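Local coordinates for protein beta-galactosidase BgaB (Bifidobacterium adolescentis, PDB 5VYM) that hydrolyses terminal beta-galactose from transgalactooligosaccharides, chiefly Gal(beta1-4)Gal linkages, as a family 42 glycosidase whose trimerisation domain forms this chain, at residues Tyr56-Tyr61 with Ala81-Ala86; Val90-Ala95 with Ser120-Arg125; Arg36-Ala41 with Val65-Leu70; Ala75-Leu80 with Asp115-Ser120. All blocks are in the same frame, centred on the assembly; numbering follows the deposited sequence.

Contact 1. Residues Tyr56-Tyr61 with Ala81-Ala86; sequences YDWSSY and ADFAAA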
loop_
_atom_site.group_PDB
_atom_site.type_symbol
_atom_site.label_atom_id
_atom_site.label_comp_id
_atom_site.label_asym_id
_atom_site.label_seq_id
_atom_site.Cartn_x
_atom_site.Cartn_y
_atom_site.Cartn_z
ATOM N N TYR B 56 -19.890 5.410 -6.163
ATOM C CA TYR B 56 -20.306 6.629 -5.487
ATOM C C TYR B 56 -19.231 7.102 -4.509
ATOM O O TYR B 56 -18.261 6.401 -4.213
ATOM C CB TYR B 56 -21.633 6.419 -4.757
ATOM C CG TYR B 56 -22.842 6.369 -5.668
ATOM C CD1 TYR B 56 -24.121 6.225 -5.146
ATOM C CD2 TYR B 56 -22.706 6.465 -7.047
ATOM C CE1 TYR B 56 -25.231 6.179 -5.972
ATOM C CE2 TYR B 56 -23.807 6.418 -7.879
ATOM C CZ TYR B 56 -25.067 6.275 -7.337
ATOM O OH TYR B 56 -26.166 6.229 -8.163
ATOM N N ASP B 57 -19.421 8.321 -4.006
ATOM C CA ASP B 57 -18.480 8.951 -3.081
ATOM C C ASP B 57 -18.815 8.497 -1.665
ATOM O O ASP B 57 -19.697 9.059 -1.011
ATOM C CB ASP B 57 -18.543 10.469 -3.210
ATOM C CG ASP B 57 -17.569 11.182 -2.288
ATOM O OD1 ASP B 57 -16.673 10.519 -1.725
ATOM O OD2 ASP B 57 -17.703 12.414 -2.126
ATOM N N TRP B 58 -18.103 7.477 -1.184
ATOM C CA TRP B 58 -18.263 6.983 0.177
ATOM C C TRP B 58 -17.135 7.437 1.096
ATOM O O TRP B 58 -16.892 6.804 2.128
ATOM C CB TRP B 58 -18.366 5.457 0.181
ATOM C CG TRP B 58 -17.526 4.790 -0.864
ATOM C CD1 TRP B 58 -17.957 4.272 -2.048
ATOM C CD2 TRP B 58 -16.110 4.570 -0.820
ATOM N NE1 TRP B 58 -16.899 3.741 -2.746
ATOM C CE2 TRP B 58 -15.755 3.911 -2.013
ATOM C CE3 TRP B 58 -15.110 4.864 0.111
ATOM C CZ2 TRP B 58 -14.442 3.541 -2.300
ATOM C CZ3 TRP B 58 -13.808 4.498 -0.176
ATOM C CH2 TRP B 58 -13.486 3.843 -1.371
ATOM N N SER B 59 -16.444 8.523 0.742
ATOM C CA SER B 59 -15.330 9.003 1.551
ATOM C C SER B 59 -15.778 9.533 2.907
ATOM O O SER B 59 -14.960 9.599 3.831
ATOM C CB SER B 59 -14.566 10.094 0.799
ATOM O OG SER B 59 -15.400 11.209 0.536
ATOM N N SER B 60 -17.050 9.909 3.049
ATOM C CA SER B 60 -17.552 10.442 4.308
ATOM C C SER B 60 -17.897 9.359 5.322
ATOM O O SER B 60 -18.129 9.682 6.491
ATOM C CB SER B 60 -18.783 11.319 4.052
ATOM O OG SER B 60 -19.782 10.604 3.344
ATOM N N TYR B 61 -17.942 8.094 4.913
ATOM C CA TYR B 61 -18.192 7.018 5.857
ATOM C C TYR B 61 -16.943 6.737 6.687
ATOM O O TYR B 61 -15.825 7.121 6.330
ATOM C CB TYR B 61 -18.631 5.746 5.127
ATOM C CG TYR B 61 -20.042 5.800 4.586
ATOM C CD1 TYR B 61 -20.310 6.357 3.343
ATOM C CD2 TYR B 61 -21.106 5.292 5.318
ATOM C CE1 TYR B 61 -21.598 6.408 2.844
ATOM C CE2 TYR B 61 -22.399 5.338 4.829
ATOM C CZ TYR B 61 -22.639 5.898 3.592
ATOM O OH TYR B 61 -23.924 5.947 3.102
ATOM N N ALA B 81 -7.198 2.596 -0.669
ATOM C CA ALA B 81 -5.944 2.905 0.009
ATOM C C ALA B 81 -5.923 4.348 0.498
ATOM O O ALA B 81 -5.498 4.620 1.626
ATOM C CB ALA B 81 -4.761 2.633 -0.919
ATOM N N ASP B 82 -6.377 5.285 -0.338
ATOM C CA ASP B 82 -6.484 6.674 0.098
ATOM C C ASP B 82 -7.472 6.808 1.250
ATOM O O ASP B 82 -7.215 7.532 2.220
ATOM C CB ASP B 82 -6.906 7.566 -1.070
ATOM C CG ASP B 82 -5.799 7.753 -2.092
ATOM O OD1 ASP B 82 -4.638 7.962 -1.684
ATOM O OD2 ASP B 82 -6.093 7.690 -3.305
ATOM N N PHE B 83 -8.608 6.116 1.158
ATOM C CA PHE B 83 -9.610 6.175 2.216
ATOM C C PHE B 83 -9.055 5.635 3.528
ATOM O O PHE B 83 -9.255 6.230 4.593
ATOM C CB PHE B 83 -10.856 5.398 1.783
ATOM C CG PHE B 83 -11.889 5.246 2.861
ATOM C CD1 PHE B 83 -11.959 4.085 3.613
ATOM C CD2 PHE B 83 -12.798 6.258 3.114
ATOM C CE1 PHE B 83 -12.912 3.938 4.604
ATOM C CE2 PHE B 83 -13.754 6.119 4.102
ATOM C CZ PHE B 83 -13.811 4.956 4.848
ATOM N N ALA B 84 -8.342 4.509 3.468
ATOM C CA ALA B 84 -7.830 3.896 4.690
ATOM C C ALA B 84 -6.649 4.675 5.255
ATOM O O ALA B 84 -6.578 4.904 6.466
ATOM C CB ALA B 84 -7.439 2.443 4.424
ATOM N N ALA B 85 -5.716 5.096 4.395
ATOM C CA ALA B 85 -4.531 5.802 4.872
ATOM C C ALA B 85 -4.875 7.117 5.557
ATOM O O ALA B 85 -4.070 7.616 6.350
ATOM C CB ALA B 85 -3.561 6.058 3.718
ATOM N N ALA B 86 -6.044 7.686 5.273
ATOM C CA ALA B 86 -6.489 8.914 5.915
ATOM C C ALA B 86 -7.258 8.665 7.205
ATOM O O ALA B 86 -7.754 9.623 7.808
ATOM C CB ALA B 86 -7.353 9.733 4.950
#
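Trp58 drives the edge of its six-membered ring at one face of Phe83. The pair is T-shaped (edge-to-face). The centroids of the Trp58 six-membered ring and the Phe83 ring are 5.4 Å apart, and the planes meet at 81°. Trp58 CZ3 does most of the touching, 3.7 Å from Phe83 CB. Trp58 CE3 stands over the rim of the phenyl face. The edge of the Phe83 ring takes another partner: Phe83 CE2 lies 3.2 Å from Tyr61 O, with Ser59 O also near the ring plane. Phe83 CG is anti to its backbone N (chi1 173°), which carries the ring from helix 74-85 to the loop. With alanine in place of Phe83, the Trp58 edge would probably lose its aromatic face, and a gap would open between helix and loop. In the next shell, a type I turn runs from Trp58 to Tyr61. An Asx turn at Asp57 overlaps its start: Asp57 OD1 accepts from Ser59 N at 3.2 Å and from Ser59 OG at 2.7 Å. Trp58 NE1 is hydrogen-bonded to Leu54 O. No hydrogen bond joins the two segments, so aromatic packing holds the loop before strand 63-66 to the helix after it.

Contact 2. Residues Val90-Ala95 with Ser120-Arg125; sequences VVVGYA and SMLGVR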
loop_
_atom_site.group_PDB
_atom_site.type_symbol
_atom_site.label_atom_id
_atom_site.label_comp_id
_atom_site.label_asym_id
_atom_site.label_seq_id
_atom_site.Cartn_x
_atom_site.Cartn_y
_atom_site.Cartn_z
ATOM N N VAL B 90 -11.427 -0.437 6.498
ATOM C CA VAL B 90 -11.817 -1.205 5.321
ATOM C C VAL B 90 -11.884 -2.676 5.707
ATOM O O VAL B 90 -10.939 -3.211 6.297
ATOM C CB VAL B 90 -10.834 -0.993 4.155
ATOM C CG1 VAL B 90 -11.261 -1.811 2.944
ATOM C CG2 VAL B 90 -10.735 0.486 3.802
ATOM N N VAL B 91 -12.999 -3.323 5.380
ATOM C CA VAL B 91 -13.189 -4.749 5.623
ATOM C C VAL B 91 -13.264 -5.438 4.268
ATOM O O VAL B 91 -14.123 -5.105 3.440
ATOM C CB VAL B 91 -14.448 -5.022 6.459
ATOM C CG1 VAL B 91 -14.618 -6.517 6.691
ATOM C CG2 VAL B 91 -14.375 -4.279 7.785
ATOM N N VAL B 92 -12.367 -6.393 4.038
ATOM C CA VAL B 92 -12.209 -7.037 2.738
ATOM C C VAL B 92 -12.553 -8.513 2.880
ATOM O O VAL B 92 -11.955 -9.220 3.701
ATOM C CB VAL B 92 -10.786 -6.860 2.186
ATOM C CG1 VAL B 92 -10.654 -7.532 0.831
ATOM C CG2 VAL B 92 -10.436 -5.385 2.090
ATOM N N GLY B 93 -13.511 -8.978 2.073
ATOM C CA GLY B 93 -13.852 -10.382 2.064
ATOM C C GLY B 93 -12.861 -11.221 1.276
ATOM O O GLY B 93 -12.056 -10.717 0.492
ATOM N N TYR B 94 -12.942 -12.537 1.487
ATOM C CA TYR B 94 -11.956 -13.445 0.907
ATOM C C TYR B 94 -12.017 -13.465 -0.615
ATOM O O TYR B 94 -11.002 -13.727 -1.271
ATOM C CB TYR B 94 -12.148 -14.857 1.467
ATOM C CG TYR B 94 -13.483 -15.487 1.136
ATOM C CD1 TYR B 94 -14.609 -15.223 1.904
ATOM C CD2 TYR B 94 -13.616 -16.357 0.059
ATOM C CE1 TYR B 94 -15.831 -15.800 1.606
ATOM C CE2 TYR B 94 -14.833 -16.939 -0.246
ATOM C CZ TYR B 94 -15.936 -16.657 0.531
ATOM O OH TYR B 94 -17.150 -17.234 0.231
ATOM N N ALA B 95 -13.184 -13.189 -1.199
ATOM C CA ALA B 95 -13.360 -13.224 -2.644
ATOM C C ALA B 95 -13.363 -11.835 -3.270
ATOM O O ALA B 95 -13.878 -11.662 -4.381
ATOM C CB ALA B 95 -14.646 -13.968 -3.002
ATOM N N SER B 120 -0.873 -5.037 0.715
ATOM C CA SER B 120 -0.169 -4.131 1.617
ATOM C C SER B 120 -1.109 -3.554 2.667
ATOM O O SER B 120 -0.752 -3.462 3.847
ATOM C CB SER B 120 0.498 -3.010 0.820
ATOM O OG SER B 120 1.468 -3.529 -0.071
ATOM N N MET B 121 -2.316 -3.155 2.255
ATOM C CA MET B 121 -3.303 -2.668 3.215
ATOM C C MET B 121 -3.627 -3.735 4.254
ATOM O O MET B 121 -3.621 -3.468 5.461
ATOM C CB MET B 121 -4.579 -2.236 2.487
ATOM C CG MET B 121 -4.407 -1.094 1.497
ATOM S SD MET B 121 -5.917 -0.809 0.551
ATOM C CE MET B 121 -7.111 -0.709 1.878
ATOM N N LEU B 122 -3.897 -4.959 3.797
ATOM C CA LEU B 122 -4.342 -6.029 4.681
ATOM C C LEU B 122 -3.212 -6.644 5.498
ATOM O O LEU B 122 -3.484 -7.254 6.538
ATOM C CB LEU B 122 -5.035 -7.121 3.865
ATOM C CG LEU B 122 -6.331 -6.722 3.158
ATOM C CD1 LEU B 122 -6.783 -7.812 2.200
ATOM C CD2 LEU B 122 -7.413 -6.421 4.180
ATOM N N GLY B 123 -1.962 -6.503 5.063
ATOM C CA GLY B 123 -0.869 -7.173 5.742
ATOM C C GLY B 123 -0.910 -8.680 5.626
ATOM O O GLY B 123 -0.444 -9.381 6.530
ATOM N N VAL B 124 -1.458 -9.198 4.530
ATOM C CA VAL B 124 -1.645 -10.629 4.324
ATOM C C VAL B 124 -1.377 -10.937 2.859
ATOM O O VAL B 124 -1.805 -10.192 1.971
ATOM C CB VAL B 124 -3.066 -11.071 4.738
ATOM C CG1 VAL B 124 -3.478 -12.333 4.003
ATOM C CG2 VAL B 124 -3.141 -11.280 6.243
ATOM N N ARG B 125 -0.658 -12.028 2.600
ATOM C CA ARG B 125 -0.360 -12.440 1.237
ATOM C C ARG B 125 -0.632 -13.924 1.054
ATOM O O ARG B 125 -0.317 -14.739 1.927
ATOM C CB ARG B 125 1.097 -12.149 0.853
ATOM C CG ARG B 125 1.436 -12.631 -0.549
ATOM C CD ARG B 125 2.907 -12.509 -0.881
ATOM N NE ARG B 125 3.221 -13.238 -2.107
ATOM C CZ ARG B 125 3.121 -12.726 -3.330
ATOM N NH1 ARG B 125 2.720 -11.473 -3.498
ATOM N NH2 ARG B 125 3.424 -13.468 -4.386
#
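Leu122 sets its forked end against the side of Val92, and this is the tight half of the contact. Leu122 CD2 lies 3.8 Å from Val92 CG2. Leu122 CD1 is 4.1 Å from Val92 CG1. Both leucine methyls also approach Val92 CB, so the fork sits astride that atom. Val92 holds CG1 anti to its backbone N (chi1 -180°), and each of its methyls meets a different branch of Leu122. The other half is looser. Met121 CE comes only within 4.3 Å of Val90 CG2. Helix 74-85 fills in beside that pair, with Ala84 against both residues and Phe83 against Val90. The helix ends at Leu122; Gly123 follows with a positive phi (67°) that suits glycine, and the chain moves on into strand 124-125. A serine in place of Leu122 is likely to strip Val92 of its methyl partners and put a hydroxyl into a buried apolar spot. Leu122 also touches Pro111 of its own chain and Tyr206 of the second subunit. Strand 89-93 continues the sheet across the interface, in a parallel ladder with a strand of that subunit. All four touching residues are buried and apolar. With no hydrogen bond across it, the contact rests on the fit of methyl groups, and it lays helix 117-122 on the strand at the end of this chain's own sheet.

Contact 3. Residues Arg36-Ala41 with Val65-Leu70; sequences RDWYRA and VLPTVL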
loop_
_atom_site.group_PDB
_atom_site.type_symbol
_atom_site.label_atom_id
_atom_site.label_comp_id
_atom_site.label_asym_id
_atom_site.label_seq_id
_atom_site.Cartn_x
_atom_site.Cartn_y
_atom_site.Cartn_z
ATOM N N ARG B 36 -26.236 -8.727 1.181
ATOM C CA ARG B 36 -27.415 -8.831 2.038
ATOM C C ARG B 36 -27.065 -9.429 3.395
ATOM O O ARG B 36 -27.567 -8.974 4.430
ATOM C CB ARG B 36 -28.499 -9.666 1.356
ATOM C CG ARG B 36 -29.022 -9.085 0.056
ATOM C CD ARG B 36 -30.247 -9.845 -0.432
ATOM N NE ARG B 36 -30.041 -11.291 -0.420
ATOM C CZ ARG B 36 -30.846 -12.163 -1.019
ATOM N NH1 ARG B 36 -31.909 -11.737 -1.688
ATOM N NH2 ARG B 36 -30.587 -13.461 -0.956
ATOM N N ASP B 37 -26.208 -10.454 3.410
ATOM C CA ASP B 37 -25.817 -11.071 4.673
ATOM C C ASP B 37 -25.088 -10.078 5.570
ATOM O O ASP B 37 -25.344 -10.017 6.778
ATOM C CB ASP B 37 -24.948 -12.301 4.411
ATOM C CG ASP B 37 -25.745 -13.474 3.872
ATOM O OD1 ASP B 37 -26.981 -13.346 3.741
ATOM O OD2 ASP B 37 -25.134 -14.524 3.579
ATOM N N TRP B 38 -24.178 -9.286 4.997
ATOM C CA TRP B 38 -23.503 -8.260 5.785
ATOM C C TRP B 38 -24.469 -7.169 6.229
ATOM O O TRP B 38 -24.307 -6.609 7.319
ATOM C CB TRP B 38 -22.346 -7.657 4.989
ATOM C CG TRP B 38 -21.092 -8.481 5.028
ATOM C CD1 TRP B 38 -20.736 -9.475 4.164
ATOM C CD2 TRP B 38 -20.027 -8.376 5.981
ATOM N NE1 TRP B 38 -19.515 -9.996 4.519
ATOM C CE2 TRP B 38 -19.059 -9.339 5.632
ATOM C CE3 TRP B 38 -19.799 -7.563 7.096
ATOM C CZ2 TRP B 38 -17.881 -9.511 6.358
ATOM C CZ3 TRP B 38 -18.629 -7.735 7.815
ATOM C CH2 TRP B 38 -17.685 -8.700 7.443
ATOM N N TYR B 39 -25.472 -6.854 5.407
ATOM C CA TYR B 39 -26.451 -5.844 5.796
ATOM C C TYR B 39 -27.248 -6.301 7.012
ATOM O O TYR B 39 -27.414 -5.550 7.981
ATOM C CB TYR B 39 -27.386 -5.527 4.628
ATOM C CG TYR B 39 -28.472 -4.537 4.987
ATOM C CD1 TYR B 39 -29.701 -4.969 5.473
ATOM C CD2 TYR B 39 -28.268 -3.170 4.850
ATOM C CE1 TYR B 39 -30.693 -4.072 5.812
ATOM C CE2 TYR B 39 -29.257 -2.263 5.186
ATOM C CZ TYR B 39 -30.467 -2.720 5.665
ATOM O OH TYR B 39 -31.456 -1.825 6.001
ATOM N N ARG B 40 -27.758 -7.533 6.974
ATOM C CA ARG B 40 -28.525 -8.046 8.103
ATOM C C ARG B 40 -27.647 -8.226 9.335
ATOM O O ARG B 40 -28.121 -8.053 10.465
ATOM C CB ARG B 40 -29.203 -9.363 7.725
ATOM C CG ARG B 40 -30.172 -9.878 8.773
ATOM C CD ARG B 40 -31.294 -10.685 8.140
ATOM N NE ARG B 40 -32.039 -9.902 7.157
ATOM C CZ ARG B 40 -32.998 -9.032 7.464
ATOM N NH1 ARG B 40 -33.329 -8.824 8.732
ATOM N NH2 ARG B 40 -33.622 -8.366 6.503
ATOM N N ALA B 41 -26.370 -8.562 9.142
ATOM C CA ALA B 41 -25.463 -8.694 10.279
ATOM C C ALA B 41 -25.268 -7.356 10.981
ATOM O O ALA B 41 -25.329 -7.272 12.214
ATOM C CB ALA B 41 -24.121 -9.264 9.820
ATOM N N VAL B 65 -17.102 -1.799 3.714
ATOM C CA VAL B 65 -17.078 -3.257 3.653
ATOM C C VAL B 65 -17.222 -3.684 2.200
ATOM O O VAL B 65 -18.105 -3.191 1.489
ATOM C CB VAL B 65 -18.190 -3.881 4.517
ATOM C CG1 VAL B 65 -18.160 -5.397 4.417
ATOM C CG2 VAL B 65 -18.057 -3.433 5.967
ATOM N N LEU B 66 -16.357 -4.603 1.761
ATOM C CA LEU B 66 -16.372 -5.127 0.396
ATOM C C LEU B 66 -16.583 -6.636 0.445
ATOM O O LEU B 66 -15.613 -7.405 0.536
ATOM C CB LEU B 66 -15.083 -4.779 -0.347
ATOM C CG LEU B 66 -14.837 -3.299 -0.644
ATOM C CD1 LEU B 66 -13.952 -2.674 0.423
ATOM C CD2 LEU B 66 -14.233 -3.119 -2.028
ATOM N N PRO B 67 -17.828 -7.104 0.382
ATOM C CA PRO B 67 -18.076 -8.549 0.399
ATOM C C PRO B 67 -18.197 -9.136 -1.000
ATOM O O PRO B 67 -19.139 -8.817 -1.732
ATOM C CB PRO B 67 -19.396 -8.661 1.169
ATOM C CG PRO B 67 -20.078 -7.303 0.982
ATOM C CD PRO B 67 -19.088 -6.344 0.354
ATOM N N THR B 68 -17.249 -9.998 -1.369
ATOM C CA THR B 68 -17.212 -10.628 -2.689
ATOM C C THR B 68 -17.287 -9.574 -3.795
ATOM O O THR B 68 -18.074 -9.669 -4.740
ATOM C CB THR B 68 -18.325 -11.673 -2.831
ATOM O OG1 THR B 68 -18.412 -12.439 -1.623
ATOM C CG2 THR B 68 -18.037 -12.627 -3.991
ATOM N N VAL B 69 -16.464 -8.539 -3.656
ATOM C CA VAL B 69 -16.298 -7.539 -4.721
ATOM C C VAL B 69 -15.209 -8.092 -5.633
ATOM O O VAL B 69 -14.033 -7.727 -5.562
ATOM C CB VAL B 69 -15.973 -6.149 -4.166
ATOM C CG1 VAL B 69 -15.820 -5.140 -5.296
ATOM C CG2 VAL B 69 -17.063 -5.704 -3.204
ATOM N N LEU B 70 -15.616 -9.015 -6.507
ATOM C CA LEU B 70 -14.652 -9.748 -7.325
ATOM C C LEU B 70 -13.900 -8.821 -8.270
ATOM O O LEU B 70 -12.693 -8.984 -8.480
ATOM C CB LEU B 70 -15.365 -10.847 -8.113
ATOM C CG LEU B 70 -15.907 -12.023 -7.303
ATOM C CD1 LEU B 70 -17.292 -12.404 -7.791
ATOM C CD2 LEU B 70 -14.958 -13.207 -7.397
#
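Trp38 lays its indole across Val65 and Pro67, where strand 63-66 runs out into a loop. From CB the side chain leaves helix 31-44 with CG anti to the carbonyl carbon (chi1 -82°), which turns the ring system toward the sheet. On the pyrrole side, CD1 comes first. Trp38 CD1 is 3.4 Å from Pro67 CB, a close approach, and it also meets Pro67 CG. The next atom round, Trp38 NE1, is 3.6 Å from the same Pro67 CB. The proline ring comes at the indole obliquely. At the six-membered ring, on the same side of the indole plane, Val65 takes over. Trp38 CD2, at the ring fusion, and Trp38 CE3 are each 3.8 Å from Val65 CG1. Trp38 CZ3 is a little farther from that methyl. Val65 CG1 therefore stands over the face in a CH-pi contact, 4.0 Å from the centroid of the Trp38 six-membered ring and 18° off its normal. Val65 CG1 is anti to its own backbone N (chi1 179°), a rotation that aims this methyl at the indole. No hydrogen bond links the two segments here. Close by, the loop is tied to the helix by polar bonds, from Thr68 OG1 to Asp34 and from Pro67 O to His31. The indole also touches Ile9 of strand 7-11, Val91 of strand 89-93 and Leu217 of the second subunit. Helix 31-44 thus covers one face of the parallel sheet through Trp38, while Leu66 points to the other face, where Leu80 of helix 74-85 packs.

Contact 4. Residues Ala75-Leu80 with Asp115-Ser120; sequences ADTQRL and DGLLRS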
loop_
_atom_site.group_PDB
_atom_site.type_symbol
_atom_site.label_atom_id
_atom_site.label_comp_id
_atom_site.label_asym_id
_atom_site.label_seq_id
_atom_site.Cartn_x
_atom_site.Cartn_y
_atom_site.Cartn_z
ATOM N N ALA B 75 -7.888 1.847 -10.037
ATOM C CA ALA B 75 -8.312 3.130 -9.490
ATOM C C ALA B 75 -9.173 2.946 -8.247
ATOM O O ALA B 75 -9.080 3.732 -7.298
ATOM C CB ALA B 75 -9.066 3.928 -10.552
ATOM N N ASP B 76 -10.016 1.912 -8.230
ATOM C CA ASP B 76 -10.858 1.678 -7.062
ATOM C C ASP B 76 -10.046 1.135 -5.892
ATOM O O ASP B 76 -10.313 1.479 -4.734
ATOM C CB ASP B 76 -12.005 0.732 -7.417
ATOM C CG ASP B 76 -13.114 1.425 -8.192
ATOM O OD1 ASP B 76 -13.205 2.670 -8.118
ATOM O OD2 ASP B 76 -13.899 0.726 -8.866
ATOM N N THR B 77 -9.055 0.284 -6.169
ATOM C CA THR B 77 -8.146 -0.146 -5.111
ATOM C C THR B 77 -7.384 1.044 -4.540
ATOM O O THR B 77 -7.139 1.116 -3.330
ATOM C CB THR B 77 -7.177 -1.205 -5.643
ATOM O OG1 THR B 77 -7.915 -2.269 -6.254
ATOM C CG2 THR B 77 -6.338 -1.778 -4.513
ATOM N N GLN B 78 -7.019 1.998 -5.400
ATOM C CA GLN B 78 -6.362 3.214 -4.931
ATOM C C GLN B 78 -7.301 4.053 -4.074
ATOM O O GLN B 78 -6.866 4.680 -3.100
ATOM C CB GLN B 78 -5.851 4.023 -6.125
ATOM C CG GLN B 78 -5.098 5.289 -5.747
ATOM C CD GLN B 78 -3.826 5.002 -4.977
ATOM O OE1 GLN B 78 -3.031 4.147 -5.364
ATOM N NE2 GLN B 78 -3.631 5.712 -3.872
ATOM N N ARG B 79 -8.592 4.081 -4.418
ATOM C CA ARG B 79 -9.553 4.826 -3.609
ATOM C C ARG B 79 -9.658 4.244 -2.206
ATOM O O ARG B 79 -9.784 4.986 -1.224
ATOM C CB ARG B 79 -10.923 4.839 -4.286
ATOM C CG ARG B 79 -10.993 5.663 -5.562
ATOM C CD ARG B 79 -12.347 5.500 -6.235
ATOM N NE ARG B 79 -13.435 6.006 -5.403
ATOM C CZ ARG B 79 -14.695 5.593 -5.491
ATOM N NH1 ARG B 79 -15.027 4.654 -6.368
ATOM N NH2 ARG B 79 -15.622 6.110 -4.696
ATOM N N LEU B 80 -9.611 2.914 -2.091
ATOM C CA LEU B 80 -9.619 2.285 -0.774
ATOM C C LEU B 80 -8.352 2.616 0.003
ATOM O O LEU B 80 -8.410 2.891 1.207
ATOM C CB LEU B 80 -9.777 0.771 -0.913
ATOM C CG LEU B 80 -11.110 0.251 -1.450
ATOM C CD1 LEU B 80 -11.020 -1.242 -1.706
ATOM C CD2 LEU B 80 -12.234 0.562 -0.478
ATOM N N ASP B 115 -2.002 -4.784 -7.678
ATOM C CA ASP B 115 -0.626 -5.260 -7.832
ATOM C C ASP B 115 0.128 -5.197 -6.502
ATOM O O ASP B 115 1.263 -4.725 -6.420
ATOM C CB ASP B 115 0.103 -4.474 -8.928
ATOM C CG ASP B 115 1.410 -5.126 -9.347
ATOM O OD1 ASP B 115 1.389 -6.316 -9.731
ATOM O OD2 ASP B 115 2.457 -4.445 -9.298
ATOM N N GLY B 116 -0.526 -5.678 -5.448
ATOM C CA GLY B 116 0.034 -5.673 -4.112
ATOM C C GLY B 116 -0.544 -4.621 -3.193
ATOM O O GLY B 116 -0.326 -4.700 -1.977
ATOM N N LEU B 117 -1.278 -3.644 -3.731
ATOM C CA LEU B 117 -1.834 -2.585 -2.896
ATOM C C LEU B 117 -2.801 -3.153 -1.863
ATOM O O LEU B 117 -2.741 -2.799 -0.679
ATOM C CB LEU B 117 -2.522 -1.539 -3.774
ATOM C CG LEU B 117 -3.132 -0.333 -3.059
ATOM C CD1 LEU B 117 -2.124 0.284 -2.114
ATOM C CD2 LEU B 117 -3.614 0.695 -4.067
ATOM N N LEU B 118 -3.696 -4.045 -2.291
ATOM C CA LEU B 118 -4.636 -4.640 -1.348
ATOM C C LEU B 118 -3.915 -5.514 -0.328
ATOM O O LEU B 118 -4.249 -5.490 0.862
ATOM C CB LEU B 118 -5.696 -5.443 -2.103
ATOM C CG LEU B 118 -6.911 -5.894 -1.289
ATOM C CD1 LEU B 118 -7.545 -4.715 -0.565
ATOM C CD2 LEU B 118 -7.928 -6.583 -2.188
ATOM N N ARG B 119 -2.920 -6.287 -0.773
ATOM C CA ARG B 119 -2.117 -7.065 0.164
ATOM C C ARG B 119 -1.425 -6.164 1.178
ATOM O O ARG B 119 -1.388 -6.476 2.374
ATOM C CB ARG B 119 -1.079 -7.898 -0.590
ATOM C CG ARG B 119 -1.662 -8.999 -1.449
ATOM C CD ARG B 119 -0.580 -9.949 -1.935
ATOM N NE ARG B 119 0.401 -9.293 -2.797
ATOM C CZ ARG B 119 0.305 -9.222 -4.121
ATOM N NH1 ARG B 119 -0.735 -9.761 -4.742
ATOM N NH2 ARG B 119 1.247 -8.611 -4.826
ATOM N N SER B 120 -0.873 -5.037 0.715
ATOM C CA SER B 120 -0.169 -4.131 1.617
ATOM C C SER B 120 -1.109 -3.554 2.667
ATOM O O SER B 120 -0.752 -3.462 3.847
ATOM C CB SER B 120 0.498 -3.010 0.820
ATOM O OG SER B 120 1.468 -3.529 -0.071
#
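Thr77 and Leu117 pack two helices together, 74-85 and 117-122, in the helical layer on one face of the parallel alpha/beta sheet. Leu117 has the most surface buried, and Thr77 comes next. Their side chains slide past each other in opposite directions. Thr77 CG2 lies 3.7 Å from Leu117 CD2 and also meets CG and CB of that leucine. Leu117 CD2 sits 3.6 Å from Thr77 O as well, so one methyl rests on both the side chain and the backbone of the threonine. Thr77 has CG2 anti to its backbone N and OG1 beside that N (chi1 -53°). The methyl thus faces Leu117, and the hydroxyl bonds back to Ser73 O in its own chain. Leu118 adds a third, looser patch, with its CB 4.4 Å from Thr77 CG2. Gln78 starts out away from the other helix but bends at chi2. Its OE1 ends 3.7 Å from Leu117 CD2, with a weak hydrogen bond to Thr169. Farther round helix 74-85, Arg79 NH1 makes a salt bridge to Asp76 OD1. Asp115 and Arg119 reach the second subunit, where the Asp115 carboxylate meets Arg125 of that subunit. Gly116 is the N-cap of helix 117-122. Its backbone, with phi 105°, calls for glycine. Gly116 O takes two donors from one residue: Ser120 N at 2.8 Å, and Ser120 OG at 2.9 Å, the hydroxyl standing 42° above the carbonyl plane.

In the fold
The four contacts pack helices and a loop onto both faces of the parallel sheet 50-53, 7-11, 63-66, 89-93. Contact 3 lies on one face of the sheet; contacts 1, 2 and 4 gather on the other. Contacts 2 and 4 share Ser120, with centres about 10 Å apart. Contacts 1 and 4 both use helix 74-85, about 12 Å apart between centres, and Tyr56 O is 2.7 Å from Arg79 NH2. Contacts 2 and 3 meet inside the sheet, where Leu66 N is 2.8 Å from Val91 O. All four touch the second subunit. This chain holds the trimerisation domain, without the catalytic domain, so the contacts concern fold and assembly.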